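Local structure of VMB-1 (Vibrio alginolyticus, 6LFD) at residues K171-T176 / Q218-S223; S26-E31 / P55-G60; K190-Y195 / L213-Q218. The protein probably hydrolyses the beta-lactam ring of antibiotics to a substituted beta-amino acid, as a zinc-dependent class B metallo-beta-lactamase. All coordinates share one frame; numbering follows the deposited sequence.

Contact 1: K171-T176 / Q218-S223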
ATOM      1  N   LYS A 171      12.289 -13.745   5.910  1.00 35.86           N
ATOM      2  CA  LYS A 171      13.676 -14.187   5.648  1.00 37.03           C
ATOM      3  C   LYS A 171      14.053 -13.869   4.198  1.00 34.29           C
ATOM      4  O   LYS A 171      15.194 -14.058   3.826  1.00 33.25           O
ATOM      5  CB  LYS A 171      13.773 -15.680   5.969  1.00 38.90           C
ATOM      6  CG  LYS A 171      13.341 -16.043   7.382  1.00 43.52           C
ATOM      7  CD  LYS A 171      14.314 -15.607   8.451  1.00 49.42           C
ATOM      8  CE  LYS A 171      15.257 -16.713   8.888  1.00 53.47           C
ATOM      9  NZ  LYS A 171      14.535 -17.885   9.440  1.00 56.54           N
ATOM     10  N   ASN A 172      13.110 -13.449   3.371  1.00 34.44           N
ATOM     11  CA  ASN A 172      13.421 -13.161   1.953  1.00 37.72           C
ATOM     12  C   ASN A 172      12.512 -12.026   1.475  1.00 34.50           C
ATOM     13  O   ASN A 172      11.675 -11.566   2.263  1.00 34.80           O
ATOM     14  CB  ASN A 172      13.357 -14.440   1.121  1.00 37.72           C
ATOM     15  CG  ASN A 172      12.013 -15.119   1.202  1.00 41.58           C
ATOM     16  OD1 ASN A 172      11.002 -14.510   0.873  1.00 43.32           O
ATOM     17  ND2 ASN A 172      11.995 -16.360   1.666  1.00 42.73           N
ATOM     18  N   LEU A 173      12.670 -11.635   0.213  1.00 37.77           N
ATOM     19  CA  LEU A 173      12.049 -10.421  -0.386  1.00 35.84           C
ATOM     20  C   LEU A 173      10.677 -10.771  -0.965  1.00 35.59           C
ATOM     21  O   LEU A 173       9.969  -9.829  -1.360  1.00 38.33           O
ATOM     22  CB  LEU A 173      12.998  -9.864  -1.445  1.00 33.42           C
ATOM     23  CG  LEU A 173      14.261  -9.229  -0.881  1.00 34.63           C
ATOM     24  CD1 LEU A 173      15.258  -8.895  -1.984  1.00 36.73           C
ATOM     25  CD2 LEU A 173      13.928  -8.003  -0.052  1.00 36.35           C
ATOM     26  N   GLY A 174      10.307 -12.060  -0.954  1.00 37.40           N
ATOM     27  CA  GLY A 174       9.055 -12.568  -1.545  1.00 35.40           C
ATOM     28  C   GLY A 174       9.158 -12.655  -3.056  1.00 37.44           C
ATOM     29  O   GLY A 174      10.240 -13.036  -3.575  1.00 41.17           O
ATOM     30  N   TYR A 175       8.082 -12.319  -3.767  1.00 35.12           N
ATOM     31  CA  TYR A 175       8.053 -12.387  -5.244  1.00 31.03           C
ATOM     32  C   TYR A 175       8.922 -11.254  -5.785  1.00 31.56           C
ATOM     33  O   TYR A 175       8.601 -10.095  -5.483  1.00 32.05           O
ATOM     34  CB  TYR A 175       6.625 -12.306  -5.760  1.00 35.48           C
ATOM     35  CG  TYR A 175       6.556 -12.214  -7.258  1.00 36.58           C
ATOM     36  CD1 TYR A 175       6.778 -13.328  -8.045  1.00 39.71           C
ATOM     37  CD2 TYR A 175       6.311 -11.010  -7.887  1.00 35.81           C
ATOM     38  CE1 TYR A 175       6.725 -13.255  -9.424  1.00 39.47           C
ATOM     39  CE2 TYR A 175       6.242 -10.924  -9.266  1.00 36.73           C
ATOM     40  CZ  TYR A 175       6.453 -12.049 -10.037  1.00 40.51           C
ATOM     41  OH  TYR A 175       6.417 -11.972 -11.401  1.00 48.34           O
ATOM     42  N   THR A 176       9.981 -11.579  -6.528  1.00 28.80           N
ATOM     43  CA  THR A 176      11.016 -10.625  -7.015  1.00 30.35           C
ATOM     44  C   THR A 176      10.968 -10.604  -8.546  1.00 30.04           C
ATOM     45  O   THR A 176      11.861 -10.022  -9.159  1.00 30.01           O
ATOM     46  CB  THR A 176      12.403 -10.961  -6.442  1.00 30.01           C
ATOM     47  OG1 THR A 176      12.782 -12.286  -6.827  1.00 29.99           O
ATOM     48  CG2 THR A 176      12.455 -10.893  -4.930  1.00 31.81           C
ATOM     49  N   GLN A 218      16.236  -3.425   3.828  1.00 25.86           N
ATOM     50  CA  GLN A 218      17.484  -2.990   3.154  1.00 28.71           C
ATOM     51  C   GLN A 218      18.504  -4.145   3.205  1.00 28.11           C
ATOM     52  O   GLN A 218      19.153  -4.436   2.166  1.00 25.33           O
ATOM     53  CB  GLN A 218      17.978  -1.707   3.816  1.00 30.08           C
ATOM     54  CG  GLN A 218      19.157  -1.052   3.121  1.00 28.48           C
ATOM     55  CD  GLN A 218      19.522   0.230   3.825  1.00 30.98           C
ATOM     56  OE1 GLN A 218      19.844   0.226   5.018  1.00 32.44           O
ATOM     57  NE2 GLN A 218      19.456   1.339   3.089  1.00 28.00           N
ATOM     58  N   ALA A 219      18.611  -4.806   4.360  1.00 33.24           N
ATOM     59  CA  ALA A 219      19.591  -5.897   4.601  1.00 36.64           C
ATOM     60  C   ALA A 219      19.254  -7.103   3.722  1.00 34.33           C
ATOM     61  O   ALA A 219      20.184  -7.667   3.105  1.00 36.76           O
ATOM     62  CB  ALA A 219      19.611  -6.270   6.065  1.00 39.15           C
ATOM     63  N   LEU A 220      17.979  -7.484   3.672  1.00 34.99           N
ATOM     64  CA  LEU A 220      17.498  -8.591   2.799  1.00 35.46           C
ATOM     65  C   LEU A 220      17.904  -8.308   1.351  1.00 37.09           C
ATOM     66  O   LEU A 220      18.354  -9.231   0.670  1.00 35.74           O
ATOM     67  CB  LEU A 220      15.980  -8.709   2.895  1.00 33.98           C
ATOM     68  CG  LEU A 220      15.415  -9.205   4.222  1.00 36.94           C
ATOM     69  CD1 LEU A 220      13.906  -9.211   4.146  1.00 33.28           C
ATOM     70  CD2 LEU A 220      15.937 -10.601   4.589  1.00 39.46           C
ATOM     71  N   ALA A 221      17.736  -7.067   0.892  1.00 34.83           N
ATOM     72  CA  ALA A 221      18.023  -6.656  -0.499  1.00 33.44           C
ATOM     73  C   ALA A 221      19.536  -6.728  -0.728  1.00 34.03           C
ATOM     74  O   ALA A 221      19.970  -7.198  -1.800  1.00 37.22           O
ATOM     75  CB  ALA A 221      17.459  -5.279  -0.756  1.00 32.20           C
ATOM     76  N   LEU A 222      20.327  -6.292   0.252  1.00 35.05           N
ATOM     77  CA  LEU A 222      21.807  -6.269   0.118  1.00 35.23           C
ATOM     78  C   LEU A 222      22.304  -7.713   0.025  1.00 39.50           C
ATOM     79  O   LEU A 222      23.227  -7.972  -0.787  1.00 38.80           O
ATOM     80  CB  LEU A 222      22.418  -5.502   1.297  1.00 35.64           C
ATOM     81  CG  LEU A 222      22.274  -3.986   1.201  1.00 32.90           C
ATOM     82  CD1 LEU A 222      22.636  -3.312   2.506  1.00 33.96           C
ATOM     83  CD2 LEU A 222      23.106  -3.425   0.056  1.00 33.87           C
ATOM     84  N   SER A 223      21.656  -8.626   0.749  1.00 40.10           N
ATOM     85  CA  SER A 223      22.064 -10.054   0.809  1.00 43.30           C
ATOM     86  C   SER A 223      21.631 -10.797  -0.461  1.00 47.44           C
ATOM     87  O   SER A 223      22.473 -11.540  -1.023  1.00 44.42           O
ATOM     88  CB  SER A 223      21.558 -10.697   2.045  1.00 43.87           C
ATOM     89  OG  SER A 223      22.192 -10.090   3.154  1.00 45.34           O
TER
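Leu220, on segment 218-223 of helix 212-225, lies against the backbone of Lys171 and Asn172 and the side chain of Leu173. Its CB is 3.7 Å from Leu173 CD2 and also lies near Leu173 CG. Beyond it, CG stands beside the backbone N and anti to the carbonyl carbon (chi1 -69°), which carries it toward the loop. The methyls then fork to two neighbouring peptides: CD1 lies 3.8 Å from Asn172 O, and CD2 comes within 3.6 Å of Lys171 O. The side chain of Leu173 lies beside it, pointing the opposite way, and its CD1 reaches the helix backbone at Ala221 CA, 3.9 Å away. A small alanine suits this place because the leucine methyl can approach the helix closely.

The loop holds its shape locally. Asn172 OD1 accepts a hydrogen bond from Gly174 N at 3.1 Å, an Asx turn in which the donor is tilted 16° from the carbonyl plane. Gly174 follows with positive phi, a conformation that glycine adopts easily. The contact itself is van der Waals in nature, leucine methyls packing on the other leucine and on loop carbonyls.

Leu173 also packs on Ile181 and on Trp184 of helix 184-194. It is near, but not in, the zinc site, its side chain about 7 Å from that of the zinc ligand His144. The loop, which follows strand 158-162, lies against helix 212-225, while Ala221 touches Pro185 of helix 184-194.

Contact 2: S26-E31 / P55-G60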
ATOM      1  N   SER A  26      -7.006  -8.074   3.934  1.00 32.46           N
ATOM      2  CA  SER A  26      -7.838  -8.886   3.021  1.00 34.98           C
ATOM      3  C   SER A  26      -7.076 -10.184   2.732  1.00 37.54           C
ATOM      4  O   SER A  26      -5.832 -10.170   2.721  1.00 33.61           O
ATOM      5  CB  SER A  26      -8.191  -8.119   1.795  1.00 35.90           C
ATOM      6  OG  SER A  26      -7.015  -7.650   1.155  1.00 35.26           O
ATOM      7  N   TYR A  27      -7.803 -11.286   2.573  1.00 40.04           N
ATOM      8  CA  TYR A  27      -7.221 -12.650   2.588  1.00 41.93           C
ATOM      9  C   TYR A  27      -7.362 -13.245   1.190  1.00 40.44           C
ATOM     10  O   TYR A  27      -8.376 -12.971   0.505  1.00 41.04           O
ATOM     11  CB  TYR A  27      -7.853 -13.482   3.707  1.00 39.23           C
ATOM     12  CG  TYR A  27      -7.566 -12.945   5.089  1.00 39.10           C
ATOM     13  CD1 TYR A  27      -6.324 -13.114   5.670  1.00 39.64           C
ATOM     14  CD2 TYR A  27      -8.505 -12.198   5.782  1.00 40.57           C
ATOM     15  CE1 TYR A  27      -6.038 -12.618   6.934  1.00 41.63           C
ATOM     16  CE2 TYR A  27      -8.234 -11.679   7.039  1.00 41.81           C
ATOM     17  CZ  TYR A  27      -6.995 -11.887   7.614  1.00 41.84           C
ATOM     18  OH  TYR A  27      -6.706 -11.372   8.838  1.00 46.11           O
ATOM     19  N   LYS A  28      -6.339 -13.997   0.781  1.00 39.10           N
ATOM     20  CA  LYS A  28      -6.343 -14.801  -0.466  1.00 40.25           C
ATOM     21  C   LYS A  28      -5.621 -16.130  -0.199  1.00 37.89           C
ATOM     22  O   LYS A  28      -4.586 -16.147   0.506  1.00 36.90           O
ATOM     23  CB  LYS A  28      -5.712 -14.023  -1.620  1.00 40.84           C
ATOM     24  CG  LYS A  28      -6.184 -14.489  -2.985  1.00 43.70           C
ATOM     25  CD  LYS A  28      -5.237 -14.165  -4.111  1.00 50.10           C
ATOM     26  CE  LYS A  28      -5.777 -14.644  -5.441  1.00 53.85           C
ATOM     27  NZ  LYS A  28      -5.269 -13.823  -6.567  1.00 61.18           N
ATOM     28  N   ARG A  29      -6.202 -17.226  -0.678  1.00 43.72           N
ATOM     29  CA  ARG A  29      -5.608 -18.579  -0.543  1.00 40.76           C
ATOM     30  C   ARG A  29      -4.382 -18.627  -1.449  1.00 38.41           C
ATOM     31  O   ARG A  29      -4.555 -18.487  -2.687  1.00 39.19           O
ATOM     32  CB  ARG A  29      -6.643 -19.647  -0.902  1.00 43.59           C
ATOM     33  CG  ARG A  29      -6.099 -21.067  -0.844  1.00 47.59           C
ATOM     34  CD  ARG A  29      -7.225 -22.078  -0.890  1.00 49.26           C
ATOM     35  NE  ARG A  29      -8.316 -21.700   0.002  1.00 51.56           N
ATOM     36  CZ  ARG A  29      -8.306 -21.852   1.324  1.00 51.58           C
ATOM     37  NH1 ARG A  29      -7.248 -22.378   1.925  1.00 48.79           N
ATOM     38  NH2 ARG A  29      -9.358 -21.476   2.037  1.00 51.02           N
ATOM     39  N   VAL A  30      -3.201 -18.776  -0.852  1.00 36.53           N
ATOM     40  CA  VAL A  30      -1.892 -18.890  -1.562  1.00 42.85           C
ATOM     41  C   VAL A  30      -1.170 -20.113  -0.996  1.00 47.77           C
ATOM     42  O   VAL A  30      -0.524 -19.971   0.063  1.00 43.61           O
ATOM     43  CB  VAL A  30      -1.022 -17.622  -1.416  1.00 44.93           C
ATOM     44  CG1 VAL A  30       0.279 -17.734  -2.207  1.00 45.68           C
ATOM     45  CG2 VAL A  30      -1.778 -16.367  -1.812  1.00 46.93           C
ATOM     46  N   GLU A  31      -1.287 -21.272  -1.655  1.00 49.52           N
ATOM     47  CA  GLU A  31      -0.675 -22.537  -1.167  1.00 50.41           C
ATOM     48  C   GLU A  31       0.837 -22.345  -1.197  1.00 43.39           C
ATOM     49  O   GLU A  31       1.326 -21.616  -2.050  1.00 41.89           O
ATOM     50  CB  GLU A  31      -1.136 -23.726  -2.014  1.00 55.57           C
ATOM     51  CG  GLU A  31      -2.636 -23.967  -1.992  1.00 58.86           C
ATOM     52  CD  GLU A  31      -3.291 -24.094  -0.621  1.00 67.94           C
ATOM     53  OE1 GLU A  31      -2.582 -24.379   0.373  1.00 73.11           O
ATOM     54  OE2 GLU A  31      -4.520 -23.900  -0.549  1.00 72.34           O
ATOM     55  N   PRO A  55      -8.275  -3.933  -1.258  1.00 32.61           N
ATOM     56  CA  PRO A  55      -8.164  -5.325  -0.849  1.00 31.56           C
ATOM     57  C   PRO A  55      -7.806  -6.250  -2.015  1.00 32.48           C
ATOM     58  O   PRO A  55      -7.981  -5.865  -3.172  1.00 34.76           O
ATOM     59  CB  PRO A  55      -9.572  -5.631  -0.295  1.00 32.68           C
ATOM     60  CG  PRO A  55      -9.965  -4.302   0.305  1.00 33.95           C
ATOM     61  CD  PRO A  55      -9.519  -3.312  -0.760  1.00 33.41           C
ATOM     62  N   TRP A  56      -7.361  -7.456  -1.659  1.00 32.12           N
ATOM     63  CA  TRP A  56      -6.735  -8.468  -2.552  1.00 36.26           C
ATOM     64  C   TRP A  56      -7.791  -9.152  -3.432  1.00 36.81           C
ATOM     65  O   TRP A  56      -7.437  -9.634  -4.516  1.00 37.96           O
ATOM     66  CB  TRP A  56      -5.991  -9.495  -1.697  1.00 34.54           C
ATOM     67  CG  TRP A  56      -4.785 -10.109  -2.334  1.00 32.80           C
ATOM     68  CD1 TRP A  56      -4.410 -10.086  -3.649  1.00 32.36           C
ATOM     69  CD2 TRP A  56      -3.787 -10.868  -1.639  1.00 31.09           C
ATOM     70  NE1 TRP A  56      -3.239 -10.776  -3.812  1.00 31.11           N
ATOM     71  CE2 TRP A  56      -2.842 -11.278  -2.601  1.00 31.13           C
ATOM     72  CE3 TRP A  56      -3.618 -11.253  -0.305  1.00 32.50           C
ATOM     73  CZ2 TRP A  56      -1.714 -12.014  -2.255  1.00 33.55           C
ATOM     74  CZ3 TRP A  56      -2.509 -11.994   0.035  1.00 36.93           C
ATOM     75  CH2 TRP A  56      -1.575 -12.375  -0.933  1.00 34.39           C
ATOM     76  N   THR A  57      -9.042  -9.216  -2.982  1.00 36.49           N
ATOM     77  CA  THR A  57     -10.157  -9.832  -3.744  1.00 35.99           C
ATOM     78  C   THR A  57     -11.284  -8.818  -3.903  1.00 38.58           C
ATOM     79  O   THR A  57     -11.429  -7.946  -3.017  1.00 32.44           O
ATOM     80  CB  THR A  57     -10.667 -11.105  -3.047  1.00 36.25           C
ATOM     81  OG1 THR A  57     -11.227 -10.744  -1.785  1.00 34.70           O
ATOM     82  CG2 THR A  57      -9.568 -12.123  -2.846  1.00 35.19           C
ATOM     83  N   THR A  58     -12.048  -8.926  -4.991  1.00 39.75           N
ATOM     84  CA  THR A  58     -13.217  -8.055  -5.255  1.00 39.40           C
ATOM     85  C   THR A  58     -14.185  -8.169  -4.070  1.00 39.97           C
ATOM     86  O   THR A  58     -14.714  -7.122  -3.661  1.00 38.86           O
ATOM     87  CB  THR A  58     -13.849  -8.370  -6.611  1.00 45.00           C
ATOM     88  OG1 THR A  58     -12.915  -7.956  -7.605  1.00 44.09           O
ATOM     89  CG2 THR A  58     -15.156  -7.648  -6.840  1.00 46.87           C
ATOM     90  N   GLN A  59     -14.371  -9.370  -3.507  1.00 40.97           N
ATOM     91  CA  GLN A  59     -15.304  -9.573  -2.359  1.00 41.49           C
ATOM     92  C   GLN A  59     -14.759  -8.784  -1.157  1.00 40.03           C
ATOM     93  O   GLN A  59     -15.558  -8.086  -0.498  1.00 34.58           O
ATOM     94  CB  GLN A  59     -15.542 -11.060  -2.066  1.00 47.28           C
ATOM     95  CG  GLN A  59     -16.851 -11.603  -2.646  1.00 53.89           C
ATOM     96  CD  GLN A  59     -18.094 -10.938  -2.087  1.00 57.78           C
ATOM     97  OE1 GLN A  59     -18.322 -10.894  -0.876  1.00 67.99           O
ATOM     98  NE2 GLN A  59     -18.924 -10.404  -2.974  1.00 60.63           N
ATOM     99  N   GLY A  60     -13.438  -8.797  -0.933  1.00 35.07           N
ATOM    100  CA  GLY A  60     -12.795  -7.921   0.071  1.00 35.05           C
ATOM    101  C   GLY A  60     -13.166  -6.464  -0.142  1.00 33.64           C
ATOM    102  O   GLY A  60     -13.572  -5.771   0.830  1.00 32.58           O
TER
HETATM  103  O   HOH W   1     -10.149 -10.832   0.475  1.00 46.39           O
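Ser26 OG accepts the hydrogen bond of Trp56 N at 2.8 Å, with an N-H...acceptor angle of 155°. With chi1 at 56° the hydroxyl stands between its own backbone N and carbonyl carbon, turned to the loop 55-57. A serine fits because its short arm brings the acceptor to a backbone N-H in a buried spot, while its CB rests 3.5 Å from Pro55 CB.

The Lys28 chain crosses the indole of Trp56 at about a right angle. Lys28 CB lies over one face, offset toward the rim, in a CH-pi contact 3.9 Å from the centroid of the six-membered ring, and the extended chain continues so that CD is 3.9 Å from Trp56 NE1. Lysine thus spends its methylene groups on the aromatic surface and carries its ammonium beyond it. Ser26 O meets the ring edge in plane, and Val30 CG2 approaches Trp56 CH2 at 4.1 Å.

Thr57 is the N-cap of helix 58-69. Its OG1 accepts from Gly60 N at 3.1 Å and also donates to a water that in turn gives a hydrogen bond to Tyr27 O. The threonine-water leg is unusually short, so the geometry of this bridge is less certain.

Strand 21-29 pairs with 35-45 through Ser26 and Lys28. On the zinc side, the Trp56 ring meets that of the zinc ligand His205 and its side chain lies about 4 Å from that of Asp86. The arrangement belongs to the rim of the active site: the loop between strands 21-29 and 35-45 is probably the flap known from class B1 enzymes, with Trp56 beside its base.

Contact 3: K190-Y195 / L213-Q218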
ATOM      1  N   LYS A 190      16.538   6.301   1.095  1.00 25.43           N
ATOM      2  CA  LYS A 190      15.804   7.586   0.926  1.00 24.29           C
ATOM      3  C   LYS A 190      14.598   7.608   1.874  1.00 24.45           C
ATOM      4  O   LYS A 190      14.310   8.678   2.407  1.00 21.57           O
ATOM      5  CB  LYS A 190      15.386   7.796  -0.530  1.00 24.21           C
ATOM      6  CG  LYS A 190      16.544   8.040  -1.470  1.00 27.70           C
ATOM      7  CD  LYS A 190      16.164   8.146  -2.901  1.00 31.98           C
ATOM      8  CE  LYS A 190      17.377   8.205  -3.804  1.00 39.55           C
ATOM      9  NZ  LYS A 190      17.041   7.709  -5.159  1.00 47.80           N
ATOM     10  N   VAL A 191      13.917   6.470   2.062  1.00 22.08           N
ATOM     11  CA  VAL A 191      12.740   6.354   2.953  1.00 21.82           C
ATOM     12  C   VAL A 191      13.220   6.465   4.403  1.00 24.24           C
ATOM     13  O   VAL A 191      12.636   7.279   5.159  1.00 23.94           O
ATOM     14  CB  VAL A 191      11.953   5.074   2.657  1.00 23.40           C
ATOM     15  CG1 VAL A 191      10.867   4.820   3.684  1.00 23.72           C
ATOM     16  CG2 VAL A 191      11.358   5.151   1.262  1.00 23.07           C
ATOM     17  N   ILE A 192      14.299   5.763   4.758  1.00 24.82           N
ATOM     18  CA  ILE A 192      14.905   5.843   6.121  1.00 24.47           C
ATOM     19  C   ILE A 192      15.260   7.305   6.417  1.00 23.52           C
ATOM     20  O   ILE A 192      14.899   7.792   7.506  1.00 24.67           O
ATOM     21  CB  ILE A 192      16.135   4.916   6.221  1.00 25.72           C
ATOM     22  CG1 ILE A 192      15.703   3.442   6.212  1.00 25.92           C
ATOM     23  CG2 ILE A 192      16.974   5.269   7.439  1.00 24.12           C
ATOM     24  CD1 ILE A 192      16.792   2.460   5.800  1.00 26.99           C
ATOM     25  N   ASN A 193      15.914   7.982   5.472  1.00 23.99           N
ATOM     26  CA  ASN A 193      16.427   9.355   5.663  1.00 25.10           C
ATOM     27  C   ASN A 193      15.241  10.323   5.788  1.00 26.39           C
ATOM     28  O   ASN A 193      15.398  11.324   6.500  1.00 27.03           O
ATOM     29  CB  ASN A 193      17.405   9.737   4.551  1.00 27.71           C
ATOM     30  CG  ASN A 193      18.765   9.108   4.760  1.00 30.23           C
ATOM     31  OD1 ASN A 193      18.970   8.371   5.717  1.00 33.84           O
ATOM     32  ND2 ASN A 193      19.684   9.339   3.840  1.00 28.61           N
ATOM     33  N   ARG A 194      14.118  10.025   5.119  1.00 24.41           N
ATOM     34  CA  ARG A 194      12.943  10.909   5.007  1.00 24.86           C
ATOM     35  C   ARG A 194      12.072  10.843   6.264  1.00 24.87           C
ATOM     36  O   ARG A 194      11.447  11.882   6.605  1.00 20.62           O
ATOM     37  CB  ARG A 194      12.124  10.557   3.767  1.00 25.04           C
ATOM     38  CG  ARG A 194      10.991  11.528   3.486  1.00 28.63           C
ATOM     39  CD  ARG A 194      10.447  11.275   2.077  1.00 28.75           C
ATOM     40  NE  ARG A 194       9.362  12.175   1.710  1.00 31.98           N
ATOM     41  CZ  ARG A 194       9.509  13.356   1.131  1.00 29.88           C
ATOM     42  NH1 ARG A 194      10.709  13.810   0.805  1.00 30.27           N
ATOM     43  NH2 ARG A 194       8.442  14.057   0.831  1.00 32.70           N
ATOM     44  N   TYR A 195      11.993   9.693   6.942  1.00 25.50           N
ATOM     45  CA  TYR A 195      10.998   9.498   8.027  1.00 25.62           C
ATOM     46  C   TYR A 195      11.670   9.008   9.304  1.00 27.00           C
ATOM     47  O   TYR A 195      11.284   7.976   9.847  1.00 27.95           O
ATOM     48  CB  TYR A 195       9.875   8.547   7.579  1.00 25.47           C
ATOM     49  CG  TYR A 195       9.200   8.921   6.288  1.00 24.54           C
ATOM     50  CD1 TYR A 195       8.324   9.991   6.216  1.00 26.19           C
ATOM     51  CD2 TYR A 195       9.442   8.200   5.123  1.00 24.35           C
ATOM     52  CE1 TYR A 195       7.709  10.331   5.023  1.00 27.69           C
ATOM     53  CE2 TYR A 195       8.830   8.530   3.924  1.00 26.17           C
ATOM     54  CZ  TYR A 195       7.957   9.602   3.870  1.00 26.35           C
ATOM     55  OH  TYR A 195       7.330   9.961   2.703  1.00 26.03           O
ATOM     56  N   LEU A 213      11.934  -2.292  10.428  1.00 32.24           N
ATOM     57  CA  LEU A 213      11.398  -2.981   9.217  1.00 31.74           C
ATOM     58  C   LEU A 213      12.050  -2.411   7.959  1.00 29.51           C
ATOM     59  O   LEU A 213      12.230  -3.176   6.991  1.00 32.73           O
ATOM     60  CB  LEU A 213       9.886  -2.813   9.144  1.00 30.23           C
ATOM     61  CG  LEU A 213       9.064  -3.849   9.900  1.00 34.54           C
ATOM     62  CD1 LEU A 213       9.141  -3.596  11.399  1.00 34.54           C
ATOM     63  CD2 LEU A 213       7.621  -3.814   9.420  1.00 35.79           C
ATOM     64  N   LEU A 214      12.351  -1.108   7.960  1.00 29.32           N
ATOM     65  CA  LEU A 214      13.061  -0.435   6.842  1.00 28.84           C
ATOM     66  C   LEU A 214      14.479  -1.013   6.756  1.00 28.69           C
ATOM     67  O   LEU A 214      14.901  -1.422   5.661  1.00 25.90           O
ATOM     68  CB  LEU A 214      13.069   1.091   7.065  1.00 30.32           C
ATOM     69  CG  LEU A 214      11.708   1.773   7.234  1.00 28.87           C
ATOM     70  CD1 LEU A 214      11.850   3.291   7.330  1.00 28.18           C
ATOM     71  CD2 LEU A 214      10.726   1.415   6.122  1.00 29.60           C
ATOM     72  N   LYS A 215      15.199  -1.060   7.881  1.00 29.05           N
ATOM     73  CA  LYS A 215      16.622  -1.475   7.905  1.00 31.04           C
ATOM     74  C   LYS A 215      16.688  -2.967   7.573  1.00 29.89           C
ATOM     75  O   LYS A 215      17.632  -3.383   6.879  1.00 29.89           O
ATOM     76  CB  LYS A 215      17.247  -1.147   9.263  1.00 35.53           C
ATOM     77  CG  LYS A 215      17.054   0.292   9.728  1.00 38.98           C
ATOM     78  CD  LYS A 215      18.123   1.235   9.253  1.00 42.42           C
ATOM     79  CE  LYS A 215      18.070   2.601   9.914  1.00 41.99           C
ATOM     80  NZ  LYS A 215      17.459   2.545  11.268  1.00 42.60           N
ATOM     81  N   HIS A 216      15.691  -3.728   8.028  1.00 29.48           N
ATOM     82  CA  HIS A 216      15.613  -5.196   7.817  1.00 31.31           C
ATOM     83  C   HIS A 216      15.450  -5.476   6.326  1.00 29.94           C
ATOM     84  O   HIS A 216      16.184  -6.321   5.808  1.00 32.55           O
ATOM     85  CB  HIS A 216      14.484  -5.810   8.645  1.00 31.34           C
ATOM     86  CG  HIS A 216      14.241  -7.242   8.306  1.00 33.52           C
ATOM     87  ND1 HIS A 216      15.235  -8.180   8.368  1.00 33.98           N
ATOM     88  CD2 HIS A 216      13.126  -7.882   7.887  1.00 34.83           C
ATOM     89  CE1 HIS A 216      14.747  -9.351   8.001  1.00 36.50           C
ATOM     90  NE2 HIS A 216      13.455  -9.188   7.686  1.00 37.74           N
ATOM     91  N   THR A 217      14.532  -4.767   5.661  1.00 31.35           N
ATOM     92  CA  THR A 217      14.291  -4.888   4.199  1.00 28.51           C
ATOM     93  C   THR A 217      15.566  -4.505   3.440  1.00 25.96           C
ATOM     94  O   THR A 217      15.899  -5.198   2.457  1.00 28.79           O
ATOM     95  CB  THR A 217      13.070  -4.074   3.745  1.00 29.94           C
ATOM     96  OG1 THR A 217      11.931  -4.463   4.511  1.00 29.28           O
ATOM     97  CG2 THR A 217      12.784  -4.276   2.276  1.00 29.07           C
ATOM     98  N   GLN A 218      16.236  -3.425   3.828  1.00 25.86           N
ATOM     99  CA  GLN A 218      17.484  -2.990   3.154  1.00 28.71           C
ATOM    100  C   GLN A 218      18.504  -4.145   3.205  1.00 28.11           C
ATOM    101  O   GLN A 218      19.153  -4.436   2.166  1.00 25.33           O
ATOM    102  CB  GLN A 218      17.978  -1.707   3.816  1.00 30.08           C
ATOM    103  CG  GLN A 218      19.157  -1.052   3.121  1.00 28.48           C
ATOM    104  CD  GLN A 218      19.522   0.230   3.825  1.00 30.98           C
ATOM    105  OE1 GLN A 218      19.844   0.226   5.018  1.00 32.44           O
ATOM    106  NE2 GLN A 218      19.456   1.339   3.089  1.00 28.00           N
TER
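Leu214 begins the contact on helix 213-218, setting its CB 3.6 Å from Ile192 CG1. The two side chains overlap flank to flank with their ends facing opposite ways, and Leu214 CD1 reaches on to Val191 CG1 at 4.1 Å, where the valine crosses it at about a right angle. The branched valine and isoleucine offer broad apolar sides close to their helix, which suits the pairing with a longer leucine.

Lys215 comes next, at the exposed border. Its chain bends at chi2 (-88°), which takes CD and CE obliquely over the isoleucine: Lys215 CE is 3.8 Å from Ile192 CG2, and CD lies near Ile192 CD1. One turn after Leu213, Thr217 OG1 gives its hydrogen to Leu213 O at 2.8 Å, and Lys166 N is the second partner of this buried hydroxyl. Gln218 then presents its amide to the tip of Ile192, with OE1 3.9 Å from CD1, while its NE2 bonds to Pro185 O and Gln189 OE1 on the partner helix.

The short helix axes are 10.2 Å apart and run nearly antiparallel, at 162°. Leu214 further touches Val201 of strand 200-203 and Val191 touches Leu159 of strand 158-162, so the pair backs the five-stranded sheet. The helices are held together mainly by burial of apolar side chains, with the glutamine amide adding a polar link between them.

Overall arrangement
From the N terminus, contact 2 comes first: it closes the loop between strand 21-29 and the start of helix 58-69, enclosing strands 35-45 and 48-52 of the seven-stranded sheet. It is complete before either of the others opens. Contact 1 then opens at 171-176 and closes on helix 212-225, and within its span contact 3 joins helix 184-194 to the same helix, enclosing strand 200-203. These two share Gln218 and touch where Leu173 CD2 lies 4.2 Å from Thr217 O. Contacts 2 and 3 lie on opposite sides of the chain's centre, their centres about 28 Å apart: contact 2 at the seven-stranded sheet, contact 3 between two helices packed on the five-stranded one.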